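PDB 4PF8: TRAP-T family transporter, DctP (Periplasmic binding) subunit from Sulfitobacter sp. NAS-14.1, which binds beta-D-galacturonate as the solute-receptor subunit of a TRAP transporter and probably delivers it to the membrane components for uptake. Local coordinates for residues A145-S151 and D203-P209; M164-N170 and N184-F190; K52-I57 and Q250-V254. All coordinates share one frame; numbering follows the deposited sequence.

Interactions 1 and 2 lie side by side in the same half of the molecule, their centres 11 Å apart, and both reach the bound galacturonate. They also touch directly, through probable backbone hydrogen bonds of D203 and G204 to strand 165-168. Along the chain the two segments of interaction 2 fall between those of interaction 1, and all four fall between 52-57 and 250-254. Interaction 3 lies on the other side of the chain's centre, 39 and 40 Å from interactions 1 and 2 between centres. It is thus a surface contact remote from the sugar, although helix 248-282, on whose start it lies, also touches N208 farther along.

Interaction 1: residues A145-S151 and D203-P209; sequences ARSFYNS and DGAENNP. With GTR (beta-D-galactopyranuronic acid), chain D.
The guanidinium of R146 carries the amide of N207 over one face, set toward the rim, while two carboxylates meet its edge: that of E206 and that of the bound galacturonate. The Y149 ring has the A205 carbonyl oxygen over one face and N207 CB at its edge, with the N207 amide almost coplanar with the ring. R146 holds E206 side-on in a salt bridge, NE to OE2 at 2.9 Å and NH2 to OE1 at 3.0 Å. Both oxygens stay close to the guanidinium plane, but the carboxylate is turned 44° from it, so OE1 is approached from above its own plane. A bend at chi3 (69°) swings the R146 head into this position, and its nitrogens also serve the sugar: NH2 reaches O6A at 2.9 Å and an almost straight 172°, NH1 reaches O5 at 3.0 Å. N207 adds to the grip, OD1 accepting from the sugar O1 at 2.6 Å and ND2 donating to O5; R167, E234, H32 and Q70 are further partners. A leucine in place of R146, lacking these nitrogens, would probably weaken the hold on the sugar carboxylate and ring oxygen and leave E206 without its charged mate. A water joins Y149 OH, E206 O and N207 ND2; the hydroxyl also bonds H217.

The backbones behind this part of the galacturonate pocket form an antiparallel ladder, with S147-N207 and Y149-A205 as hydrogen-bonded pairs. At the non-hydrogen-bonded pair N150-G204 a beta carbon on the glycine would collide with Y149 O. Strand 146-150 runs between strand 204-207 and strand 223-230, whose H229 also bonds E206 OE2. The 203-204 backbone meets strand 165-168, whose V166 packs on F148. N208 caps helix 209-214, OD1 accepting from S211 N, while ND2 donates to A143 O.

Interaction 2: residues M164-N170 and N184-F190; sequences MKVRVMN and NATPMAF. With GTR (beta-D-galactopyranuronic acid), chain D.
A beta-alpha-beta crossover, strand 165-168, helix 172-179 and strand 184-187, brings the two segments together as neighbouring parallel strands, and R167, near the C-terminal end of strand 165-168, carries the ligand's carboxylate. The backbones zip together in sequence: N184 N bonds M164 O at 2.8 Å, V166 N bonds N184 O, T186 N bonds V166 O, V168 N bonds T186 O, and M188 N closes the series on V168 O. On the helix side of this ladder V168 CG2 rests on A185 CB at 4.3 Å and on the P187 ring, with I178 of helix 172-179 touching both V168 and A185.

On the other face R167 leaves with CG anti to the backbone N, then kinks at chi2 (-92°), which directs its guanidinium past M188. There NE and NH2 both donate to M188 O, each at 2.9 Å and close to the guanidinium plane, so the M188 carbonyl helps to fix the rotation of the group. The NH1-NH2 edge faces the galacturonate carboxylate: NH1 meets O6A at 2.8 Å and 178°, NH2 meets O6B at 2.9 Å and 177°. This nearly straight, two-pronged hold on a carboxylate is consistent with the arginine-carboxylate recognition known in other TRAP solute-binding proteins. M169 N lies over the centre of one face of the guanidinium. The F190 ring presents its face to the sugar, with C5 over its centre and CD1 3.4 Å from C6. The selenium of M169, a selenomethionine, comes within 3.3 Å of the sugar O4.

Interaction 3: residues K52-I57 and Q250-V254; sequences KTGGEI and QQEIV
I253 points from its helix at the C-terminal end of helix 37-52, and its two branches divide the work. CG2 lies 3.7 Å from K52 CB, while CD1 reaches on to K52 O at 3.6 Å and to the methyl CG2 of T53 at 3.9 Å, the side chains of T53 and I253 slanting across one another. The T53 methyl is presented here because the hydroxyl is turned the other way: OG1 sits between the backbone N and the carbonyl carbon (chi1 65°), where it bonds V49 O and takes the N-H of I57 at 3.1 Å.

One helical turn earlier, Q250 extends its chain across I57, whose CD1 touches the amide carbon CD at 3.9 Å. Q250 and E56 cross at about a right angle, carboxylate and amide planes 80° apart, and a water bridges them, giving to E56 OE1 at 2.7 Å and accepting from Q250 NE2 at 2.9 Å. The amide oxygen of Q250 is taken by T247 N.

A type I' turn from T53 to E56, with positive phi at both G54 and G55, bends the chain back, and G54 is the C-prime residue of the Schellman motif that ends helix 37-52. Apolar contacts and one water bridge join the link between that helix and strand 59-62 to the start of helix 248-282, with I57 packing inward on M46, L246 and W26 of strand 26-29.

Interaction 1: residues A145-S151 and D203-P209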
loop_
_atom_site.group_PDB
_atom_site.type_symbol
_atom_site.label_atom_id
_atom_site.label_comp_id
_atom_site.label_asym_id
_atom_site.label_seq_id
_atom_site.Cartn_x
_atom_site.Cartn_y
_atom_site.Cartn_z
ATOM N N ALA A 145 6.911 -3.834 4.413
ATOM C CA ALA A 145 7.870 -3.210 3.492
ATOM C C ALA A 145 7.881 -3.989 2.192
ATOM O O ALA A 145 7.679 -5.191 2.185
ATOM C CB ALA A 145 9.273 -3.215 4.094
ATOM N N ARG A 146 8.102 -3.297 1.081
ATOM C CA ARG A 146 8.113 -3.904 -0.237
ATOM C C ARG A 146 9.526 -4.255 -0.663
ATOM O O ARG A 146 10.436 -3.462 -0.455
ATOM C CB ARG A 146 7.483 -2.955 -1.248
ATOM C CG ARG A 146 6.061 -2.562 -0.887
ATOM C CD ARG A 146 5.513 -1.454 -1.795
ATOM N NE ARG A 146 5.265 -1.860 -3.172
ATOM C CZ ARG A 146 4.097 -2.303 -3.650
ATOM N NH1 ARG A 146 3.048 -2.437 -2.858
ATOM N NH2 ARG A 146 3.963 -2.597 -4.927
ATOM N N SER A 147 9.684 -5.441 -1.252
ATOM C CA SER A 147 10.984 -5.936 -1.711
ATOM C C SER A 147 10.844 -6.525 -3.107
ATOM O O SER A 147 9.759 -6.960 -3.503
ATOM C CB SER A 147 11.520 -7.009 -0.768
ATOM O OG SER A 147 11.842 -6.436 0.490
ATOM N N PHE A 148 11.944 -6.539 -3.856
ATOM C CA PHE A 148 11.911 -7.046 -5.227
ATOM C C PHE A 148 11.781 -8.547 -5.315
ATOM O O PHE A 148 12.433 -9.276 -4.567
ATOM C CB PHE A 148 13.182 -6.633 -5.983
ATOM C CG PHE A 148 13.222 -5.175 -6.335
ATOM C CD1 PHE A 148 12.388 -4.660 -7.302
ATOM C CD2 PHE A 148 14.096 -4.315 -5.687
ATOM C CE1 PHE A 148 12.405 -3.308 -7.618
ATOM C CE2 PHE A 148 14.126 -2.978 -5.997
ATOM C CZ PHE A 148 13.282 -2.466 -6.963
ATOM N N TYR A 149 10.989 -9.012 -6.283
ATOM C CA TYR A 149 11.016 -10.399 -6.686
ATOM C C TYR A 149 11.095 -10.480 -8.188
ATOM O O TYR A 149 10.564 -9.630 -8.892
ATOM C CB TYR A 149 9.808 -11.175 -6.154
ATOM C CG TYR A 149 8.454 -10.533 -6.308
ATOM C CD1 TYR A 149 7.663 -10.787 -7.428
ATOM C CD2 TYR A 149 7.937 -9.714 -5.314
ATOM C CE1 TYR A 149 6.404 -10.261 -7.538
ATOM C CE2 TYR A 149 6.692 -9.177 -5.422
ATOM C CZ TYR A 149 5.926 -9.441 -6.517
ATOM O OH TYR A 149 4.639 -8.923 -6.593
ATOM N N ASN A 150 11.775 -11.505 -8.682
ATOM C CA ASN A 150 11.882 -11.677 -10.114
ATOM C C ASN A 150 12.183 -13.112 -10.496
ATOM O O ASN A 150 12.476 -13.945 -9.645
ATOM C CB ASN A 150 12.898 -10.688 -10.698
ATOM C CG ASN A 150 14.328 -11.107 -10.481
ATOM O OD1 ASN A 150 14.944 -11.710 -11.365
ATOM N ND2 ASN A 150 14.884 -10.759 -9.330
ATOM N N SER A 151 12.101 -13.397 -11.789
ATOM C CA SER A 151 12.311 -14.755 -12.308
ATOM C C SER A 151 13.681 -14.968 -12.914
ATOM O O SER A 151 13.938 -16.033 -13.466
ATOM C CB SER A 151 11.252 -15.049 -13.371
ATOM O OG SER A 151 11.361 -14.138 -14.449
ATOM N N ASP A 203 9.859 -9.253 -15.874
ATOM C CA ASP A 203 10.768 -10.109 -15.129
ATOM C C ASP A 203 10.369 -10.206 -13.653
ATOM O O ASP A 203 10.635 -11.202 -12.989
ATOM C CB ASP A 203 12.184 -9.552 -15.230
ATOM C CG ASP A 203 12.724 -9.593 -16.638
ATOM O OD1 ASP A 203 12.544 -10.637 -17.314
ATOM O OD2 ASP A 203 13.360 -8.601 -17.083
ATOM N N GLY A 204 9.700 -9.184 -13.147
ATOM C CA GLY A 204 9.384 -9.154 -11.736
ATOM C C GLY A 204 8.633 -7.911 -11.331
ATOM O O GLY A 204 8.120 -7.140 -12.151
ATOM N N ALA A 205 8.580 -7.739 -10.024
ATOM C CA ALA A 205 7.816 -6.679 -9.407
ATOM C C ALA A 205 8.355 -6.490 -7.995
ATOM O O ALA A 205 9.440 -6.965 -7.669
ATOM C CB ALA A 205 6.313 -7.077 -9.410
ATOM N N GLU A 206 7.624 -5.784 -7.136
ATOM C CA GLU A 206 8.083 -5.605 -5.758
ATOM C C GLU A 206 6.863 -5.497 -4.851
ATOM O O GLU A 206 5.861 -4.916 -5.215
ATOM C CB GLU A 206 8.988 -4.386 -5.612
ATOM C CG GLU A 206 8.583 -3.188 -6.426
ATOM C CD GLU A 206 7.561 -2.334 -5.733
ATOM O OE1 GLU A 206 6.509 -2.019 -6.366
ATOM O OE2 GLU A 206 7.784 -1.992 -4.547
ATOM N N ASN A 207 6.960 -6.113 -3.687
ATOM C CA ASN A 207 5.860 -6.133 -2.745
ATOM C C ASN A 207 6.265 -6.755 -1.432
ATOM O O ASN A 207 7.364 -7.278 -1.300
ATOM C CB ASN A 207 4.633 -6.833 -3.322
ATOM C CG ASN A 207 3.377 -6.063 -3.045
ATOM O OD1 ASN A 207 3.097 -5.742 -1.883
ATOM N ND2 ASN A 207 2.625 -5.720 -4.102
ATOM N N ASN A 208 5.361 -6.673 -0.458
ATOM C CA ASN A 208 5.548 -7.290 0.844
ATOM C C ASN A 208 5.287 -8.794 0.752
ATOM O O ASN A 208 4.820 -9.311 -0.276
ATOM C CB ASN A 208 4.632 -6.602 1.880
ATOM C CG ASN A 208 3.152 -6.648 1.475
ATOM O OD1 ASN A 208 2.654 -7.695 1.073
ATOM N ND2 ASN A 208 2.443 -5.521 1.614
ATOM N N PRO A 209 5.674 -9.532 1.804
ATOM C CA PRO A 209 5.606 -10.986 1.647
ATOM C C PRO A 209 4.172 -11.523 1.500
ATOM O O PRO A 209 3.933 -12.385 0.654
ATOM C CB PRO A 209 6.327 -11.501 2.907
ATOM C CG PRO A 209 7.298 -10.379 3.230
ATOM C CD PRO A 209 6.527 -9.129 2.935
HETATM C C1 GTR D . -0.062 -4.239 -2.026
HETATM C C2 GTR D . -1.094 -3.284 -1.524
HETATM C C3 GTR D . -2.196 -3.217 -2.566
HETATM C C4 GTR D . -1.658 -2.739 -3.908
HETATM C C5 GTR D . -0.550 -3.714 -4.289
HETATM C C6 GTR D . 0.128 -3.271 -5.580
HETATM O O1 GTR D . 1.064 -4.302 -1.096
HETATM O O2 GTR D . -1.625 -3.822 -0.283
HETATM O O3 GTR D . -3.133 -2.218 -2.108
HETATM O O4 GTR D . -1.117 -1.419 -3.723
HETATM O O5 GTR D . 0.448 -3.812 -3.251
HETATM O O6A GTR D . 1.355 -3.542 -5.669
HETATM O O6B GTR D . -0.577 -2.809 -6.506
HETATM O O HOH W 1 3.717 -6.333 -6.763
HETATM O O HOH W 2 12.384 -13.430 -16.919
#

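Interaction 2: residues M164-N170 and N184-F190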
loop_
_atom_site.group_PDB
_atom_site.type_symbol
_atom_site.label_atom_id
_atom_site.label_comp_id
_atom_site.label_asym_id
_atom_site.label_seq_id
_atom_site.Cartn_x
_atom_site.Cartn_y
_atom_site.Cartn_z
HETATM N N MSE A 164 16.347 -4.896 -16.241
HETATM C CA MSE A 164 15.224 -5.728 -15.795
HETATM C C MSE A 164 13.905 -5.040 -16.079
HETATM O O MSE A 164 13.778 -3.844 -15.855
HETATM C CB MSE A 164 15.336 -6.009 -14.301
HETATM C CG MSE A 164 14.374 -7.032 -13.761
HETATM SE SE MSE A 164 14.968 -7.598 -11.977
HETATM C CE MSE A 164 16.507 -8.628 -12.399
ATOM N N LYS A 165 12.916 -5.817 -16.516
ATOM C CA LYS A 165 11.579 -5.282 -16.733
ATOM C C LYS A 165 10.759 -5.493 -15.466
ATOM O O LYS A 165 10.461 -6.619 -15.082
ATOM C CB LYS A 165 10.891 -5.959 -17.924
ATOM C CG LYS A 165 11.498 -5.617 -19.275
ATOM C CD LYS A 165 10.873 -6.426 -20.406
ATOM C CE LYS A 165 11.445 -5.977 -21.736
ATOM N NZ LYS A 165 11.104 -6.914 -22.848
ATOM N N VAL A 166 10.437 -4.397 -14.791
ATOM C CA VAL A 166 9.845 -4.450 -13.462
ATOM C C VAL A 166 8.486 -3.751 -13.494
ATOM O O VAL A 166 8.380 -2.609 -13.927
ATOM C CB VAL A 166 10.750 -3.745 -12.423
ATOM C CG1 VAL A 166 10.152 -3.882 -11.018
ATOM C CG2 VAL A 166 12.174 -4.331 -12.431
ATOM N N ARG A 167 7.457 -4.455 -13.044
ATOM C CA ARG A 167 6.146 -3.825 -12.897
ATOM C C ARG A 167 6.177 -2.942 -11.658
ATOM O O ARG A 167 6.755 -3.312 -10.641
ATOM C CB ARG A 167 5.051 -4.868 -12.736
ATOM C CG ARG A 167 3.699 -4.293 -12.401
ATOM C CD ARG A 167 3.479 -4.218 -10.889
ATOM N NE ARG A 167 2.164 -3.667 -10.574
ATOM C CZ ARG A 167 1.687 -3.530 -9.340
ATOM N NH1 ARG A 167 2.395 -3.900 -8.279
ATOM N NH2 ARG A 167 0.493 -3.016 -9.160
ATOM N N VAL A 168 5.535 -1.781 -11.763
ATOM C CA VAL A 168 5.327 -0.908 -10.629
ATOM C C VAL A 168 3.839 -0.537 -10.529
ATOM O O VAL A 168 3.078 -0.741 -11.479
ATOM C CB VAL A 168 6.165 0.365 -10.739
ATOM C CG1 VAL A 168 7.643 0.006 -10.661
ATOM C CG2 VAL A 168 5.866 1.144 -12.009
HETATM N N MSE A 169 3.456 -0.019 -9.372
HETATM C CA MSE A 169 2.129 0.572 -9.176
HETATM C C MSE A 169 2.000 1.869 -9.956
HETATM O O MSE A 169 2.974 2.416 -10.472
HETATM C CB MSE A 169 1.913 0.921 -7.698
HETATM C CG MSE A 169 1.735 -0.215 -6.810
HETATM SE SE MSE A 169 1.193 0.442 -5.054
HETATM C CE MSE A 169 2.909 0.798 -4.228
ATOM N N ASN A 170 0.774 2.382 -9.999
ATOM C CA ASN A 170 0.484 3.626 -10.712
ATOM C C ASN A 170 0.841 4.881 -9.914
ATOM O O ASN A 170 -0.022 5.590 -9.391
ATOM C CB ASN A 170 -0.997 3.634 -11.109
ATOM C CG ASN A 170 -1.353 2.474 -12.012
ATOM O OD1 ASN A 170 -1.958 1.491 -11.581
ATOM N ND2 ASN A 170 -0.953 2.567 -13.268
ATOM N N ASN A 184 13.645 -1.076 -16.377
ATOM C CA ASN A 184 12.590 -0.587 -17.244
ATOM C C ASN A 184 11.256 -0.826 -16.562
ATOM O O ASN A 184 10.862 -1.965 -16.347
ATOM C CB ASN A 184 12.658 -1.268 -18.605
ATOM C CG ASN A 184 14.003 -1.059 -19.289
ATOM O OD1 ASN A 184 14.366 0.066 -19.657
ATOM N ND2 ASN A 184 14.761 -2.139 -19.436
ATOM N N ALA A 185 10.591 0.264 -16.193
ATOM C CA ALA A 185 9.368 0.216 -15.400
ATOM C C ALA A 185 8.113 0.190 -16.245
ATOM O O ALA A 185 8.019 0.888 -17.244
ATOM C CB ALA A 185 9.310 1.401 -14.490
ATOM N N THR A 186 7.142 -0.613 -15.825
ATOM C CA THR A 186 5.850 -0.633 -16.481
ATOM C C THR A 186 4.784 -0.530 -15.392
ATOM O O THR A 186 4.642 -1.448 -14.599
ATOM C CB THR A 186 5.622 -1.951 -17.237
ATOM O OG1 THR A 186 6.603 -2.085 -18.266
ATOM C CG2 THR A 186 4.264 -1.933 -17.932
ATOM N N PRO A 187 4.044 0.598 -15.353
ATOM C CA PRO A 187 2.906 0.739 -14.439
ATOM C C PRO A 187 1.826 -0.242 -14.891
ATOM O O PRO A 187 1.501 -0.298 -16.080
ATOM C CB PRO A 187 2.467 2.196 -14.625
ATOM C CG PRO A 187 3.608 2.861 -15.333
ATOM C CD PRO A 187 4.257 1.812 -16.152
HETATM N N MSE A 188 1.308 -1.043 -13.966
HETATM C CA MSE A 188 0.310 -2.053 -14.309
HETATM C C MSE A 188 -0.554 -2.327 -13.085
HETATM O O MSE A 188 -0.058 -2.437 -11.960
HETATM C CB MSE A 188 0.992 -3.355 -14.739
HETATM C CG MSE A 188 0.051 -4.468 -15.159
HETATM SE SE MSE A 188 1.095 -6.073 -15.600
HETATM C CE MSE A 188 2.526 -5.180 -16.358
ATOM N N ALA A 189 -1.859 -2.451 -13.304
ATOM C CA ALA A 189 -2.758 -2.868 -12.235
ATOM C C ALA A 189 -2.335 -4.176 -11.577
ATOM O O ALA A 189 -1.868 -5.116 -12.239
ATOM C CB ALA A 189 -4.187 -2.982 -12.778
ATOM N N PHE A 190 -2.511 -4.248 -10.263
ATOM C CA PHE A 190 -2.073 -5.391 -9.457
ATOM C C PHE A 190 -2.607 -6.728 -9.977
ATOM O O PHE A 190 -1.885 -7.707 -10.003
ATOM C CB PHE A 190 -2.513 -5.160 -8.006
ATOM C CG PHE A 190 -1.928 -6.102 -6.990
ATOM C CD1 PHE A 190 -0.567 -6.301 -6.883
ATOM C CD2 PHE A 190 -2.754 -6.696 -6.077
ATOM C CE1 PHE A 190 -0.056 -7.136 -5.915
ATOM C CE2 PHE A 190 -2.242 -7.506 -5.063
ATOM C CZ PHE A 190 -0.884 -7.723 -4.998
HETATM C C1 GTR D . -0.062 -4.239 -2.026
HETATM C C2 GTR D . -1.094 -3.284 -1.524
HETATM C C3 GTR D . -2.196 -3.217 -2.566
HETATM C C4 GTR D . -1.658 -2.739 -3.908
HETATM C C5 GTR D . -0.550 -3.714 -4.289
HETATM C C6 GTR D . 0.128 -3.271 -5.580
HETATM O O1 GTR D . 1.064 -4.302 -1.096
HETATM O O2 GTR D . -1.625 -3.822 -0.283
HETATM O O3 GTR D . -3.133 -2.218 -2.108
HETATM O O4 GTR D . -1.117 -1.419 -3.723
HETATM O O5 GTR D . 0.448 -3.812 -3.251
HETATM O O6A GTR D . 1.355 -3.542 -5.669
HETATM O O6B GTR D . -0.577 -2.809 -6.506
#

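Interaction 3: residues K52-I57 and Q250-V254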
loop_
_atom_site.group_PDB
_atom_site.type_symbol
_atom_site.label_atom_id
_atom_site.label_comp_id
_atom_site.label_asym_id
_atom_site.label_seq_id
_atom_site.Cartn_x
_atom_site.Cartn_y
_atom_site.Cartn_z
ATOM N N LYS A 52 -23.415 -2.123 16.085
ATOM C CA LYS A 52 -23.599 -0.948 16.939
ATOM C C LYS A 52 -24.715 -0.023 16.471
ATOM O O LYS A 52 -25.220 0.776 17.268
ATOM C CB LYS A 52 -22.315 -0.133 17.059
ATOM C CG LYS A 52 -21.186 -0.859 17.711
ATOM C CD LYS A 52 -21.491 -1.276 19.129
ATOM C CE LYS A 52 -20.190 -1.619 19.834
ATOM N NZ LYS A 52 -20.421 -2.387 21.080
ATOM N N THR A 53 -25.077 -0.094 15.188
ATOM C CA THR A 53 -26.236 0.666 14.694
ATOM C C THR A 53 -27.513 -0.175 14.721
ATOM O O THR A 53 -28.544 0.251 14.225
ATOM C CB THR A 53 -26.041 1.216 13.265
ATOM O OG1 THR A 53 -25.934 0.133 12.323
ATOM C CG2 THR A 53 -24.803 2.101 13.181
ATOM N N GLY A 54 -27.441 -1.380 15.270
ATOM C CA GLY A 54 -28.620 -2.219 15.379
ATOM C C GLY A 54 -29.193 -2.588 14.023
ATOM O O GLY A 54 -30.411 -2.781 13.881
ATOM N N GLY A 55 -28.310 -2.704 13.034
ATOM C CA GLY A 55 -28.697 -3.094 11.694
ATOM C C GLY A 55 -29.141 -1.940 10.818
ATOM O O GLY A 55 -29.536 -2.151 9.672
ATOM N N GLU A 56 -29.076 -0.717 11.338
ATOM C CA GLU A 56 -29.458 0.453 10.553
ATOM C C GLU A 56 -28.531 0.683 9.376
ATOM O O GLU A 56 -28.960 1.167 8.333
ATOM C CB GLU A 56 -29.544 1.712 11.424
ATOM C CG GLU A 56 -30.698 1.645 12.438
ATOM C CD GLU A 56 -31.204 3.010 12.887
ATOM O OE1 GLU A 56 -30.489 4.016 12.679
ATOM O OE2 GLU A 56 -32.325 3.071 13.454
ATOM N N ILE A 57 -27.259 0.352 9.560
ATOM C CA ILE A 57 -26.278 0.410 8.481
ATOM C C ILE A 57 -25.772 -0.981 8.221
ATOM O O ILE A 57 -25.296 -1.646 9.131
ATOM C CB ILE A 57 -25.096 1.305 8.834
ATOM C CG1 ILE A 57 -25.584 2.722 9.118
ATOM C CG2 ILE A 57 -24.046 1.287 7.701
ATOM C CD1 ILE A 57 -24.503 3.677 9.523
ATOM N N GLN A 250 -23.770 7.939 14.378
ATOM C CA GLN A 250 -23.229 6.997 13.409
ATOM C C GLN A 250 -21.778 7.328 13.081
ATOM O O GLN A 250 -20.953 6.416 12.908
ATOM C CB GLN A 250 -24.094 6.971 12.157
ATOM C CG GLN A 250 -25.453 6.329 12.422
ATOM C CD GLN A 250 -26.439 6.529 11.290
ATOM O OE1 GLN A 250 -26.217 7.343 10.390
ATOM N NE2 GLN A 250 -27.542 5.782 11.331
ATOM N N GLN A 251 -21.457 8.619 12.987
ATOM C CA GLN A 251 -20.081 9.018 12.699
ATOM C C GLN A 251 -19.152 8.526 13.802
ATOM O O GLN A 251 -18.068 8.015 13.533
ATOM C CB GLN A 251 -19.967 10.534 12.507
ATOM C CG GLN A 251 -20.636 11.039 11.226
ATOM C CD GLN A 251 -20.445 12.532 11.007
ATOM O OE1 GLN A 251 -20.079 13.262 11.925
ATOM N NE2 GLN A 251 -20.708 12.994 9.793
ATOM N N GLU A 252 -19.583 8.652 15.049
ATOM C CA GLU A 252 -18.754 8.204 16.162
ATOM C C GLU A 252 -18.585 6.689 16.150
ATOM O O GLU A 252 -17.491 6.177 16.440
ATOM C CB GLU A 252 -19.355 8.667 17.485
ATOM C CG GLU A 252 -19.167 10.151 17.734
ATOM C CD GLU A 252 -17.704 10.548 17.790
ATOM O OE1 GLU A 252 -16.885 9.742 18.289
ATOM O OE2 GLU A 252 -17.375 11.664 17.323
ATOM N N ILE A 253 -19.652 5.970 15.824
ATOM C CA ILE A 253 -19.587 4.524 15.708
ATOM C C ILE A 253 -18.580 4.138 14.614
ATOM O O ILE A 253 -17.770 3.231 14.797
ATOM C CB ILE A 253 -20.977 3.919 15.410
ATOM C CG1 ILE A 253 -21.806 3.868 16.691
ATOM C CG2 ILE A 253 -20.845 2.506 14.848
ATOM C CD1 ILE A 253 -23.310 3.725 16.457
ATOM N N VAL A 254 -18.628 4.839 13.493
ATOM C CA VAL A 254 -17.726 4.536 12.385
ATOM C C VAL A 254 -16.264 4.780 12.755
ATOM O O VAL A 254 -15.389 3.965 12.459
ATOM C CB VAL A 254 -18.126 5.349 11.133
ATOM C CG1 VAL A 254 -17.003 5.350 10.077
ATOM C CG2 VAL A 254 -19.409 4.781 10.549
HETATM O O HOH W 3 -28.019 4.136 13.704
#